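Side-chain contacts in protein translation elongation factor 1A (Methanosarcina mazei, PDB 3WND), which binds cysteinyl-tRNA(Cys) in its GTP-bound form and probably serves as a translation elongation factor related to SelB, EF-Tu and aIF2 gamma: residues 68-73 and 360-365; 86-91 and 172-177; 94-99 and 134-139; 257-262 and 271-276. One frame throughout, in Å; residues are numbered along the deposited sequence.

Contact 1 (68-73 and 360-365)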
loop_
_atom_site.group_PDB
_atom_site.type_symbol
_atom_site.label_atom_id
_atom_site.label_comp_id
_atom_site.label_asym_id
_atom_site.label_seq_id
_atom_site.Cartn_x
_atom_site.Cartn_y
_atom_site.Cartn_z
ATOM N N HIS A 68 5.686 5.435 8.742
ATOM C CA HIS A 68 6.668 6.212 9.515
ATOM C C HIS A 68 8.058 5.701 9.510
ATOM O O HIS A 68 8.950 6.442 9.932
ATOM C CB HIS A 68 6.159 6.470 10.964
ATOM C CG HIS A 68 6.108 5.209 11.800
ATOM N ND1 HIS A 68 4.933 4.494 12.051
ATOM C CD2 HIS A 68 7.128 4.432 12.264
ATOM C CE1 HIS A 68 5.219 3.412 12.745
ATOM N NE2 HIS A 68 6.551 3.358 12.918
ATOM N N SER A 69 8.261 4.441 9.063
ATOM C CA SER A 69 9.584 3.842 8.973
ATOM C C SER A 69 10.230 3.991 7.608
ATOM O O SER A 69 11.282 3.511 7.396
ATOM C CB SER A 69 9.669 2.353 9.484
ATOM O OG SER A 69 9.062 2.273 10.723
ATOM N N TYR A 70 9.578 4.721 6.718
ATOM C CA TYR A 70 10.199 5.148 5.444
ATOM C C TYR A 70 10.664 6.587 5.717
ATOM O O TYR A 70 9.890 7.381 6.289
ATOM C CB TYR A 70 9.116 5.060 4.338
ATOM C CG TYR A 70 9.639 5.615 3.052
ATOM C CD1 TYR A 70 10.438 4.805 2.187
ATOM C CD2 TYR A 70 9.519 6.989 2.793
ATOM C CE1 TYR A 70 11.019 5.352 1.063
ATOM C CE2 TYR A 70 10.141 7.557 1.649
ATOM C CZ TYR A 70 10.835 6.738 0.786
ATOM O OH TYR A 70 11.448 7.246 -0.310
ATOM N N PRO A 71 11.871 6.974 5.232
ATOM C CA PRO A 71 12.651 6.278 4.224
ATOM C C PRO A 71 13.653 5.229 4.715
ATOM O O PRO A 71 14.362 4.635 3.908
ATOM C CB PRO A 71 13.362 7.431 3.522
ATOM C CG PRO A 71 13.585 8.415 4.538
ATOM C CD PRO A 71 12.324 8.384 5.341
ATOM N N LYS A 72 13.728 4.994 6.025
ATOM C CA LYS A 72 14.688 3.964 6.507
ATOM C C LYS A 72 14.458 2.618 5.836
ATOM O O LYS A 72 15.424 2.002 5.362
ATOM C CB LYS A 72 14.570 3.803 8.021
ATOM C CG LYS A 72 15.453 2.694 8.625
ATOM C CD LYS A 72 15.099 2.493 10.115
ATOM C CE LYS A 72 14.048 1.387 10.387
ATOM N NZ LYS A 72 12.951 1.722 11.356
ATOM N N THR A 73 13.211 2.147 5.801
ATOM C CA THR A 73 12.908 0.878 5.133
ATOM C C THR A 73 11.883 1.132 3.980
ATOM O O THR A 73 10.973 1.991 4.068
ATOM C CB THR A 73 12.263 -0.190 6.047
ATOM O OG1 THR A 73 10.888 0.193 6.371
ATOM C CG2 THR A 73 13.054 -0.389 7.282
ATOM N N THR A 360 20.652 4.748 -4.013
ATOM C CA THR A 360 19.961 5.921 -3.443
ATOM C C THR A 360 18.469 5.921 -3.734
ATOM O O THR A 360 17.643 6.106 -2.823
ATOM C CB THR A 360 20.564 7.236 -4.042
ATOM O OG1 THR A 360 21.970 7.209 -3.847
ATOM C CG2 THR A 360 19.986 8.482 -3.381
ATOM N N GLN A 361 18.152 5.778 -4.991
ATOM C CA GLN A 361 16.755 5.591 -5.449
ATOM C C GLN A 361 16.750 4.018 -5.567
ATOM O O GLN A 361 17.376 3.463 -6.425
ATOM C CB GLN A 361 16.562 6.297 -6.793
ATOM C CG GLN A 361 15.087 6.407 -7.252
ATOM C CD GLN A 361 14.444 5.061 -7.500
ATOM O OE1 GLN A 361 13.686 4.549 -6.616
ATOM N NE2 GLN A 361 14.755 4.453 -8.667
ATOM N N ARG A 362 15.960 3.386 -4.708
ATOM C CA ARG A 362 16.099 1.940 -4.526
ATOM C C ARG A 362 15.173 1.103 -5.402
ATOM O O ARG A 362 15.289 -0.097 -5.428
ATOM C CB ARG A 362 15.888 1.582 -3.054
ATOM C CG ARG A 362 16.968 2.198 -2.207
ATOM C CD ARG A 362 16.688 2.192 -0.706
ATOM N NE ARG A 362 15.762 3.284 -0.376
ATOM C CZ ARG A 362 15.365 3.568 0.858
ATOM N NH1 ARG A 362 15.782 2.847 1.953
ATOM N NH2 ARG A 362 14.511 4.573 1.013
ATOM N N PHE A 363 14.176 1.711 -6.016
ATOM C CA PHE A 363 13.216 0.927 -6.831
ATOM C C PHE A 363 13.741 0.712 -8.213
ATOM O O PHE A 363 14.152 1.651 -8.901
ATOM C CB PHE A 363 11.839 1.590 -6.871
ATOM C CG PHE A 363 11.136 1.509 -5.544
ATOM C CD1 PHE A 363 10.571 0.280 -5.096
ATOM C CD2 PHE A 363 11.154 2.595 -4.662
ATOM C CE1 PHE A 363 9.979 0.233 -3.774
ATOM C CE2 PHE A 363 10.599 2.528 -3.373
ATOM C CZ PHE A 363 9.966 1.352 -2.946
ATOM N N ALA A 364 13.756 -0.562 -8.597
ATOM C CA ALA A 364 14.376 -0.971 -9.833
ATOM C C ALA A 364 13.418 -1.327 -10.953
ATOM O O ALA A 364 13.749 -1.137 -12.119
ATOM C CB ALA A 364 15.333 -2.159 -9.551
ATOM N N ALA A 365 12.290 -1.915 -10.612
ATOM C CA ALA A 365 11.467 -2.541 -11.648
ATOM C C ALA A 365 10.153 -2.946 -11.051
ATOM O O ALA A 365 10.068 -3.140 -9.823
ATOM C CB ALA A 365 12.129 -3.804 -12.247
#
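The carbonyl oxygen of Pro71 is gripped by both terminal nitrogens of Arg362, NH2 at 2.9 Å and NH1 at 3.0 Å. The guanidinium comes end-on, with the oxygen in its plane. NH2 meets a lone pair in the carbonyl plane (C=O...N 134°), whereas NH1 sits almost straight in line with the C=O (171°). A bend at chi3 (-79°) turns the otherwise extended arginine chain onto this oxygen. NH2 also lies 3.6 Å from Tyr70 CE1 at an oblique angle, and it forms a salt bridge with Glu102, which receives a hydrogen bond from Tyr70 OH as well. The loop 68-73 follows strand 61-66 and precedes helix 74-83, a position that probably corresponds to switch II of translational GTPases; through Arg362 the C-terminal barrel is bonded to this G-domain loop. An alanine in place of Arg362 is likely to leave Pro71 O without these two donors and Glu102 without its cationic mate. A cis peptide precedes Pro71, whose CB rests 3.6 Å above the centre of the Tyr70 ring. Next to the arginine in sequence, Gln361 closes on Phe363 with two 2.9 Å bonds, OE1 accepting from Phe363 N and NE2 donating to Phe363 O.

Contact 2 (86-91 and 172-177)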
loop_
_atom_site.group_PDB
_atom_site.type_symbol
_atom_site.label_atom_id
_atom_site.label_comp_id
_atom_site.label_asym_id
_atom_site.label_seq_id
_atom_site.Cartn_x
_atom_site.Cartn_y
_atom_site.Cartn_z
ATOM N N ILE A 86 -5.738 5.028 -1.709
ATOM C CA ILE A 86 -5.485 6.443 -2.029
ATOM C C ILE A 86 -4.141 6.774 -1.397
ATOM O O ILE A 86 -3.915 6.357 -0.265
ATOM C CB ILE A 86 -6.525 7.350 -1.314
ATOM C CG1 ILE A 86 -7.944 7.053 -1.855
ATOM C CG2 ILE A 86 -6.186 8.832 -1.569
ATOM C CD1 ILE A 86 -9.093 7.744 -1.088
ATOM N N ALA A 87 -3.298 7.520 -2.147
ATOM C CA ALA A 87 -1.973 7.917 -1.599
ATOM C C ALA A 87 -1.973 9.394 -1.422
ATOM O O ALA A 87 -2.369 10.103 -2.336
ATOM C CB ALA A 87 -0.791 7.499 -2.522
ATOM N N VAL A 88 -1.550 9.852 -0.251
ATOM C CA VAL A 88 -1.316 11.303 -0.067
ATOM C C VAL A 88 0.195 11.475 0.104
ATOM O O VAL A 88 0.786 10.949 1.073
ATOM C CB VAL A 88 -1.993 11.804 1.210
ATOM C CG1 VAL A 88 -1.571 13.289 1.466
ATOM C CG2 VAL A 88 -3.519 11.669 1.016
ATOM N N LEU A 89 0.824 12.095 -0.911
ATOM C CA LEU A 89 2.298 12.289 -0.939
ATOM C C LEU A 89 2.578 13.652 -0.361
ATOM O O LEU A 89 2.091 14.664 -0.924
ATOM C CB LEU A 89 2.842 12.112 -2.353
ATOM C CG LEU A 89 4.271 12.548 -2.550
ATOM C CD1 LEU A 89 5.225 11.672 -1.640
ATOM C CD2 LEU A 89 4.616 12.429 -4.044
ATOM N N CYS A 90 3.263 13.667 0.752
ATOM C CA CYS A 90 3.513 14.961 1.466
ATOM C C CYS A 90 4.852 15.522 0.978
ATOM O O CYS A 90 5.849 14.877 1.043
ATOM C CB CYS A 90 3.610 14.663 2.969
ATOM S SG CYS A 90 2.059 14.141 3.656
ATOM N N ILE A 91 4.792 16.735 0.424
ATOM C CA ILE A 91 6.017 17.403 -0.020
ATOM C C ILE A 91 6.065 18.755 0.719
ATOM O O ILE A 91 5.225 19.633 0.431
ATOM C CB ILE A 91 6.007 17.596 -1.555
ATOM C CG1 ILE A 91 5.767 16.216 -2.255
ATOM C CG2 ILE A 91 7.299 18.262 -1.980
ATOM C CD1 ILE A 91 5.658 16.237 -3.733
ATOM N N ALA A 172 -11.964 16.944 1.735
ATOM C CA ALA A 172 -13.011 16.903 0.746
ATOM C C ALA A 172 -12.548 16.184 -0.494
ATOM O O ALA A 172 -13.296 15.371 -1.045
ATOM C CB ALA A 172 -13.382 18.366 0.390
ATOM N N ARG A 173 -11.282 16.440 -0.916
ATOM C CA ARG A 173 -10.743 15.664 -2.065
ATOM C C ARG A 173 -10.601 14.146 -1.735
ATOM O O ARG A 173 -10.840 13.297 -2.581
ATOM C CB ARG A 173 -9.380 16.289 -2.485
ATOM C CG ARG A 173 -8.745 15.557 -3.650
ATOM C CD ARG A 173 -9.707 15.479 -4.821
ATOM N NE ARG A 173 -9.119 14.812 -5.965
ATOM C CZ ARG A 173 -9.865 14.455 -7.008
ATOM N NH1 ARG A 173 -11.186 14.723 -6.966
ATOM N NH2 ARG A 173 -9.314 13.827 -8.056
ATOM N N ILE A 174 -10.144 13.818 -0.553
ATOM C CA ILE A 174 -10.038 12.339 -0.134
ATOM C C ILE A 174 -11.452 11.744 -0.250
ATOM O O ILE A 174 -11.615 10.681 -0.788
ATOM C CB ILE A 174 -9.573 12.213 1.307
ATOM C CG1 ILE A 174 -8.062 12.617 1.312
ATOM C CG2 ILE A 174 -9.732 10.779 1.860
ATOM C CD1 ILE A 174 -7.523 12.733 2.716
ATOM N N ASN A 175 -12.481 12.447 0.235
ATOM C CA ASN A 175 -13.831 11.845 0.119
ATOM C C ASN A 175 -14.306 11.717 -1.347
ATOM O O ASN A 175 -14.990 10.739 -1.657
ATOM C CB ASN A 175 -14.850 12.684 0.936
ATOM C CG ASN A 175 -14.829 12.251 2.436
ATOM O OD1 ASN A 175 -15.337 11.149 2.813
ATOM N ND2 ASN A 175 -14.282 13.088 3.295
ATOM N N GLU A 176 -14.024 12.713 -2.207
ATOM C CA GLU A 176 -14.353 12.599 -3.629
ATOM C C GLU A 176 -13.669 11.366 -4.244
ATOM O O GLU A 176 -14.336 10.579 -4.971
ATOM C CB GLU A 176 -13.979 13.856 -4.446
ATOM C CG GLU A 176 -14.830 15.036 -4.146
ATOM C CD GLU A 176 -14.258 16.291 -4.848
ATOM O OE1 GLU A 176 -13.141 16.200 -5.495
ATOM O OE2 GLU A 176 -14.910 17.360 -4.730
ATOM N N VAL A 177 -12.377 11.198 -4.004
ATOM C CA VAL A 177 -11.634 10.065 -4.573
ATOM C C VAL A 177 -12.192 8.795 -3.959
ATOM O O VAL A 177 -12.361 7.738 -4.653
ATOM C CB VAL A 177 -10.082 10.201 -4.343
ATOM C CG1 VAL A 177 -9.369 9.016 -4.901
ATOM C CG2 VAL A 177 -9.472 11.440 -5.050
#
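Ile86 and Val177 make the closest side-chain approach between strand 86-91 and helix 172-177, with Ile86 CG1 3.9 Å from Val177 CG1 and the two side chains passing at a slant. With CG1 anti to the carbonyl carbon (chi1 -64°) and the chain extended beyond it, Ile86 sends CD1 on to the helix backbone, 3.9 Å from Ile174 O. The same methyl lies 4.3 Å from Ile174 CG2. Two residues further along the strand, the contact thins: Val88 CG2 is 4.5 Å from Ile174 CD1. Around this shell, Val24 of the adjoining strand touches both Ile86 and Val88, while Ile116 on the other flanking strand touches Ile174. Val177 CG2 lies against one face of the Arg173 guanidinium, offset toward the rim, and NH1 of that arginine forms a 2.9 Å salt bridge with Glu176 OE1. The short helical segment 172-177 and strand 86-91 run roughly antiparallel (154°), their axes 10.1 Å apart, as expected where a helix covers the parallel core of a P-loop GTPase sheet. Branched aliphatic groups meet here without a hydrogen bond across, so shape and exclusion of water hold the helix to the sheet, while the Arg173-Glu176 pair stays within the helix.

Contact 3 (94-99 and 134-139)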
loop_
_atom_site.group_PDB
_atom_site.type_symbol
_atom_site.label_atom_id
_atom_site.label_comp_id
_atom_site.label_asym_id
_atom_site.label_seq_id
_atom_site.Cartn_x
_atom_site.Cartn_y
_atom_site.Cartn_z
ATOM N N GLN A 94 10.356 23.505 -0.717
ATOM C CA GLN A 94 11.654 23.157 -1.219
ATOM C C GLN A 94 11.966 21.691 -1.004
ATOM O O GLN A 94 13.137 21.297 -0.841
ATOM C CB GLN A 94 12.789 24.032 -0.570
ATOM C CG GLN A 94 12.646 25.550 -0.803
ATOM C CD GLN A 94 12.815 25.921 -2.302
ATOM O OE1 GLN A 94 13.416 25.141 -3.101
ATOM N NE2 GLN A 94 12.270 27.096 -2.702
ATOM N N GLY A 95 10.926 20.849 -1.088
ATOM C CA GLY A 95 11.061 19.429 -0.673
ATOM C C GLY A 95 11.293 18.439 -1.838
ATOM O O GLY A 95 11.027 17.251 -1.698
ATOM N N LEU A 96 11.716 18.942 -2.999
ATOM C CA LEU A 96 12.070 18.087 -4.111
ATOM C C LEU A 96 13.403 17.427 -3.936
ATOM O O LEU A 96 14.365 17.811 -4.645
ATOM C CB LEU A 96 12.138 18.955 -5.363
ATOM C CG LEU A 96 10.790 19.662 -5.615
ATOM C CD1 LEU A 96 10.956 20.581 -6.832
ATOM C CD2 LEU A 96 9.609 18.690 -5.768
ATOM N N ASP A 97 13.453 16.428 -3.033
ATOM C CA ASP A 97 14.712 15.772 -2.672
ATOM C C ASP A 97 14.697 14.324 -3.158
ATOM O O ASP A 97 13.829 13.900 -3.955
ATOM C CB ASP A 97 14.943 15.823 -1.151
ATOM C CG ASP A 97 13.913 15.046 -0.348
ATOM O OD1 ASP A 97 13.095 14.343 -0.938
ATOM O OD2 ASP A 97 13.968 15.108 0.915
ATOM N N ALA A 98 15.662 13.565 -2.683
ATOM C CA ALA A 98 15.891 12.204 -3.230
ATOM C C ALA A 98 14.738 11.284 -2.857
ATOM O O ALA A 98 14.286 10.463 -3.703
ATOM C CB ALA A 98 17.190 11.654 -2.684
ATOM N N HIS A 99 14.196 11.467 -1.641
ATOM C CA HIS A 99 13.121 10.585 -1.237
ATOM C C HIS A 99 11.789 10.922 -1.818
ATOM O O HIS A 99 10.956 10.040 -2.077
ATOM C CB HIS A 99 13.077 10.339 0.269
ATOM C CG HIS A 99 14.282 9.580 0.734
ATOM N ND1 HIS A 99 15.043 10.001 1.714
ATOM C CD2 HIS A 99 14.888 8.384 0.216
ATOM C CE1 HIS A 99 16.063 9.087 1.950
ATOM N NE2 HIS A 99 16.008 8.139 0.979
ATOM N N LYS A 134 4.095 24.189 -7.124
ATOM C CA LYS A 134 3.032 23.497 -7.933
ATOM C C LYS A 134 3.410 23.380 -9.401
ATOM O O LYS A 134 3.245 22.308 -9.983
ATOM C CB LYS A 134 1.670 24.185 -7.858
ATOM C CG LYS A 134 1.069 24.075 -6.472
ATOM C CD LYS A 134 -0.257 24.653 -6.374
ATOM C CE LYS A 134 -0.969 24.376 -5.074
ATOM N NZ LYS A 134 -2.286 25.144 -5.081
ATOM N N ALA A 135 3.969 24.461 -9.972
ATOM C CA ALA A 135 4.410 24.441 -11.380
ATOM C C ALA A 135 5.473 23.391 -11.610
ATOM O O ALA A 135 5.498 22.602 -12.615
ATOM C CB ALA A 135 4.977 25.824 -11.809
ATOM N N LYS A 136 6.419 23.397 -10.727
ATOM C CA LYS A 136 7.481 22.427 -10.796
ATOM C C LYS A 136 6.872 21.019 -10.821
ATOM O O LYS A 136 7.212 20.208 -11.718
ATOM C CB LYS A 136 8.456 22.585 -9.657
ATOM C CG LYS A 136 9.398 23.813 -9.787
ATOM C CD LYS A 136 10.646 23.538 -8.953
ATOM C CE LYS A 136 11.050 24.773 -8.158
ATOM N NZ LYS A 136 12.146 25.564 -8.727
ATOM N N LEU A 137 5.973 20.726 -9.880
ATOM C CA LEU A 137 5.502 19.378 -9.788
ATOM C C LEU A 137 4.698 18.977 -11.004
ATOM O O LEU A 137 4.723 17.784 -11.389
ATOM C CB LEU A 137 4.677 19.176 -8.456
ATOM C CG LEU A 137 5.576 19.203 -7.243
ATOM C CD1 LEU A 137 4.779 19.569 -5.980
ATOM C CD2 LEU A 137 6.177 17.797 -7.073
ATOM N N LYS A 138 3.962 19.916 -11.601
ATOM C CA LYS A 138 3.263 19.617 -12.844
ATOM C C LYS A 138 4.335 19.022 -13.800
ATOM O O LYS A 138 4.045 18.039 -14.472
ATOM C CB LYS A 138 2.469 20.820 -13.386
ATOM C CG LYS A 138 2.559 21.121 -14.883
ATOM C CD LYS A 138 2.332 22.617 -15.326
ATOM C CE LYS A 138 3.261 23.772 -14.808
ATOM N NZ LYS A 138 4.823 23.616 -14.905
ATOM N N VAL A 139 5.601 19.483 -13.761
ATOM C CA VAL A 139 6.646 18.940 -14.635
ATOM C C VAL A 139 7.210 17.548 -14.325
ATOM O O VAL A 139 7.393 16.641 -15.210
ATOM C CB VAL A 139 7.840 20.000 -14.779
ATOM C CG1 VAL A 139 9.216 19.365 -15.077
ATOM C CG2 VAL A 139 7.472 21.120 -15.725
#
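At the strand-to-helix loop of the G domain, just before helix 98-109, Leu96 reaches across to Lys136 and Leu137 of helix 127-140. Its two methyls divide the work. CD1 lies 3.7 Å from CD of Lys136, touching the aliphatic part of that side chain, and CD2 lies 3.8 Å from CD2 of Leu137. In both pairs the side chains pass at an angle. CG of Leu96 stands anti to its carbonyl carbon (chi1 -58°), which points the fork of the leucine at the helix, and chi2 (177°) sets CD1 toward Lys136 and CD2 toward Leu137. The loop presents this residue at the centre of an inverse gamma turn, in which Asp97 N donates a weak bond to Gly95 O at 2.9 Å. Helix 98-109 then starts with Asp97 as its N-cap: OD1 accepts from the backbone N of Thr100, and OD2 is hydrogen-bonded to Thr29 OG1. This fixes the start of the helix next to the turn, in the alpha/beta arrangement of a P-loop GTPase domain. Lys136 and Leu96 form the outer side of the contact, where both touch crystal neighbours and the lysine chain bends at chi3 and chi4. Leu137 is the buried member, and its side chain packs inward against Leu119 of strand 115-119, beneath helix 127-140.

Contact 4 (257-262 and 271-276)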
loop_
_atom_site.group_PDB
_atom_site.type_symbol
_atom_site.label_atom_id
_atom_site.label_comp_id
_atom_site.label_asym_id
_atom_site.label_seq_id
_atom_site.Cartn_x
_atom_site.Cartn_y
_atom_site.Cartn_z
ATOM N N MET A 257 -10.021 -10.182 11.984
ATOM C CA MET A 257 -10.716 -11.476 11.929
ATOM C C MET A 257 -10.193 -12.439 12.972
ATOM O O MET A 257 -8.936 -12.660 13.129
ATOM C CB MET A 257 -10.552 -12.162 10.551
ATOM C CG MET A 257 -11.106 -11.283 9.398
ATOM S SD MET A 257 -10.770 -12.147 7.828
ATOM C CE MET A 257 -12.064 -11.367 6.830
ATOM N N ARG A 258 -11.155 -13.094 13.636
ATOM C CA ARG A 258 -10.806 -14.189 14.572
ATOM C C ARG A 258 -10.764 -15.426 13.736
ATOM O O ARG A 258 -11.759 -15.771 13.032
ATOM C CB ARG A 258 -11.879 -14.286 15.659
ATOM C CG ARG A 258 -11.299 -14.556 17.013
ATOM C CD ARG A 258 -12.290 -14.134 18.096
ATOM N NE ARG A 258 -13.260 -15.174 18.448
ATOM C CZ ARG A 258 -14.595 -15.082 18.299
ATOM N NH1 ARG A 258 -15.218 -13.983 17.766
ATOM N NH2 ARG A 258 -15.333 -16.115 18.673
ATOM N N LEU A 259 -9.635 -16.126 13.770
ATOM C CA LEU A 259 -9.478 -17.339 12.928
ATOM C C LEU A 259 -9.408 -18.583 13.852
ATOM O O LEU A 259 -8.742 -18.578 14.906
ATOM C CB LEU A 259 -8.116 -17.284 12.177
ATOM C CG LEU A 259 -7.914 -16.029 11.288
ATOM C CD1 LEU A 259 -6.580 -16.257 10.579
ATOM C CD2 LEU A 259 -9.124 -15.780 10.390
ATOM N N LYS A 260 -10.067 -19.644 13.404
ATOM C CA LYS A 260 -9.930 -21.023 13.961
ATOM C C LYS A 260 -8.964 -21.887 13.111
ATOM O O LYS A 260 -8.926 -21.812 11.823
ATOM C CB LYS A 260 -11.327 -21.734 14.095
ATOM C CG LYS A 260 -11.289 -23.027 14.977
ATOM C CD LYS A 260 -12.572 -23.877 14.968
ATOM C CE LYS A 260 -13.820 -23.085 15.322
ATOM N NZ LYS A 260 -15.040 -23.932 15.126
ATOM N N ASN A 261 -8.162 -22.683 13.821
ATOM C CA ASN A 261 -7.270 -23.691 13.254
ATOM C C ASN A 261 -5.905 -23.168 12.893
ATOM O O ASN A 261 -5.117 -23.827 12.166
ATOM C CB ASN A 261 -7.912 -24.493 12.091
ATOM C CG ASN A 261 -7.273 -25.848 11.911
ATOM O OD1 ASN A 261 -7.043 -26.593 12.877
ATOM N ND2 ASN A 261 -7.029 -26.204 10.653
ATOM N N VAL A 262 -5.602 -21.957 13.353
ATOM C CA VAL A 262 -4.224 -21.448 13.097
ATOM C C VAL A 262 -3.756 -20.568 14.263
ATOM O O VAL A 262 -4.565 -19.889 14.934
ATOM C CB VAL A 262 -4.122 -20.753 11.717
ATOM C CG1 VAL A 262 -4.970 -19.458 11.703
ATOM C CG2 VAL A 262 -2.691 -20.401 11.366
ATOM N N PHE A 271 0.810 -12.878 4.576
ATOM C CA PHE A 271 -0.002 -14.068 4.375
ATOM C C PHE A 271 -1.321 -13.656 3.789
ATOM O O PHE A 271 -1.772 -12.489 3.961
ATOM C CB PHE A 271 -0.213 -14.762 5.767
ATOM C CG PHE A 271 0.964 -15.656 6.169
ATOM C CD1 PHE A 271 2.283 -15.298 5.874
ATOM C CD2 PHE A 271 0.727 -16.840 6.865
ATOM C CE1 PHE A 271 3.364 -16.142 6.284
ATOM C CE2 PHE A 271 1.796 -17.647 7.253
ATOM C CZ PHE A 271 3.083 -17.342 6.974
ATOM N N ILE A 272 -1.979 -14.570 3.119
ATOM C CA ILE A 272 -3.211 -14.285 2.410
ATOM C C ILE A 272 -4.262 -15.318 2.810
ATOM O O ILE A 272 -3.977 -16.546 2.883
ATOM C CB ILE A 272 -2.988 -14.461 0.865
ATOM C CG1 ILE A 272 -1.939 -13.401 0.374
ATOM C CG2 ILE A 272 -4.307 -14.206 0.122
ATOM C CD1 ILE A 272 -1.489 -13.665 -1.076
ATOM N N ILE A 273 -5.469 -14.837 3.047
ATOM C CA ILE A 273 -6.552 -15.735 3.258
ATOM C C ILE A 273 -7.321 -15.780 1.929
ATOM O O ILE A 273 -7.815 -14.717 1.397
ATOM C CB ILE A 273 -7.547 -15.249 4.377
ATOM C CG1 ILE A 273 -6.778 -15.279 5.748
ATOM C CG2 ILE A 273 -8.824 -16.105 4.382
ATOM C CD1 ILE A 273 -7.472 -14.506 6.855
ATOM N N SER A 274 -7.500 -16.980 1.395
ATOM C CA SER A 274 -8.179 -17.192 0.155
ATOM C C SER A 274 -8.293 -18.665 -0.046
ATOM O O SER A 274 -7.619 -19.466 0.650
ATOM C CB SER A 274 -7.534 -16.515 -1.061
ATOM O OG SER A 274 -6.564 -17.285 -1.598
ATOM N N ASP A 275 -9.072 -19.047 -1.054
ATOM C CA ASP A 275 -9.246 -20.533 -1.302
ATOM C C ASP A 275 -8.063 -21.099 -2.077
ATOM O O ASP A 275 -7.837 -22.298 -2.066
ATOM C CB ASP A 275 -10.532 -20.749 -2.074
ATOM C CG ASP A 275 -11.760 -20.628 -1.213
ATOM O OD1 ASP A 275 -11.661 -20.686 0.029
ATOM O OD2 ASP A 275 -12.836 -20.565 -1.776
ATOM N N LYS A 276 -7.332 -20.253 -2.827
ATOM C CA LYS A 276 -6.216 -20.809 -3.636
ATOM C C LYS A 276 -5.215 -19.658 -3.914
ATOM O O LYS A 276 -5.580 -18.572 -4.408
ATOM C CB LYS A 276 -6.788 -21.308 -4.991
ATOM C CG LYS A 276 -5.757 -21.813 -5.948
ATOM C CD LYS A 276 -4.870 -22.925 -5.324
ATOM C CE LYS A 276 -3.925 -23.595 -6.350
ATOM N NZ LYS A 276 -2.918 -22.632 -6.930
#
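Ile273 sets a single methyl, CD1, against two side chains of the facing strand: it is 4.1 Å from Leu259 CD2 and 4.2 Å from Met257 SD. Leucine and isoleucine meet tip to tip, whereas the methionine runs alongside Ile273 in the opposite direction. Met257 has CG anti to the carbonyl carbon (chi1 -59°) and is extended beyond, which brings its sulfur within contact of that methyl. All three residues are buried, and Ile195 and Val210 of neighbouring strands pack around them. No hydrogen bond crosses, and the nearest CA atoms, of Leu259 and Ile273, are 10.2 Å apart, too far for adjacent strands. The other side of strand 257-260 is looser and polar: Lys260, exposed, forms a salt bridge with Glu235, and Arg258 has a weak bond to Ser238. Past the strand ends, Asn261 and Asp275 are exposed and bond instead to Asp233 O and Thr225 OG1. Strand 254-260 pairs with 207-216 and 232-241, strand 272-274 with 194-203 and 224-228, and these six close into a ring in which the two lie opposite each other. Such side chains meeting across the interior are what is expected of a closed beta barrel, here the one that follows the G domain, as in SelB and EF-Tu.

Contacts 2 and 3 lie within the G domain, and contact 1 joins it to the C-terminal barrel. Contact 1 touches contact 3 where Pro71 CB lies 3.5 Å from His99 CE1, and contact 2 meets contact 3 where Ile91 CD1 is 3.7 Å from Leu137 CD2. Helix 98-109, which starts in contact 3, also supplies Glu102 to contact 1. The GDP site, empty in this model, is closest to contact 1: the side chain of Pro71 is about 4 Å from that of Arg34. Contacts 2 and 3 are farther off, with the side chain of Val88 about 8 Å from that of Arg34 and Leu96 about 11 Å from Ser32. Contact 4 stands apart in the middle barrel, its nearest atoms about 17 Å from contact 1.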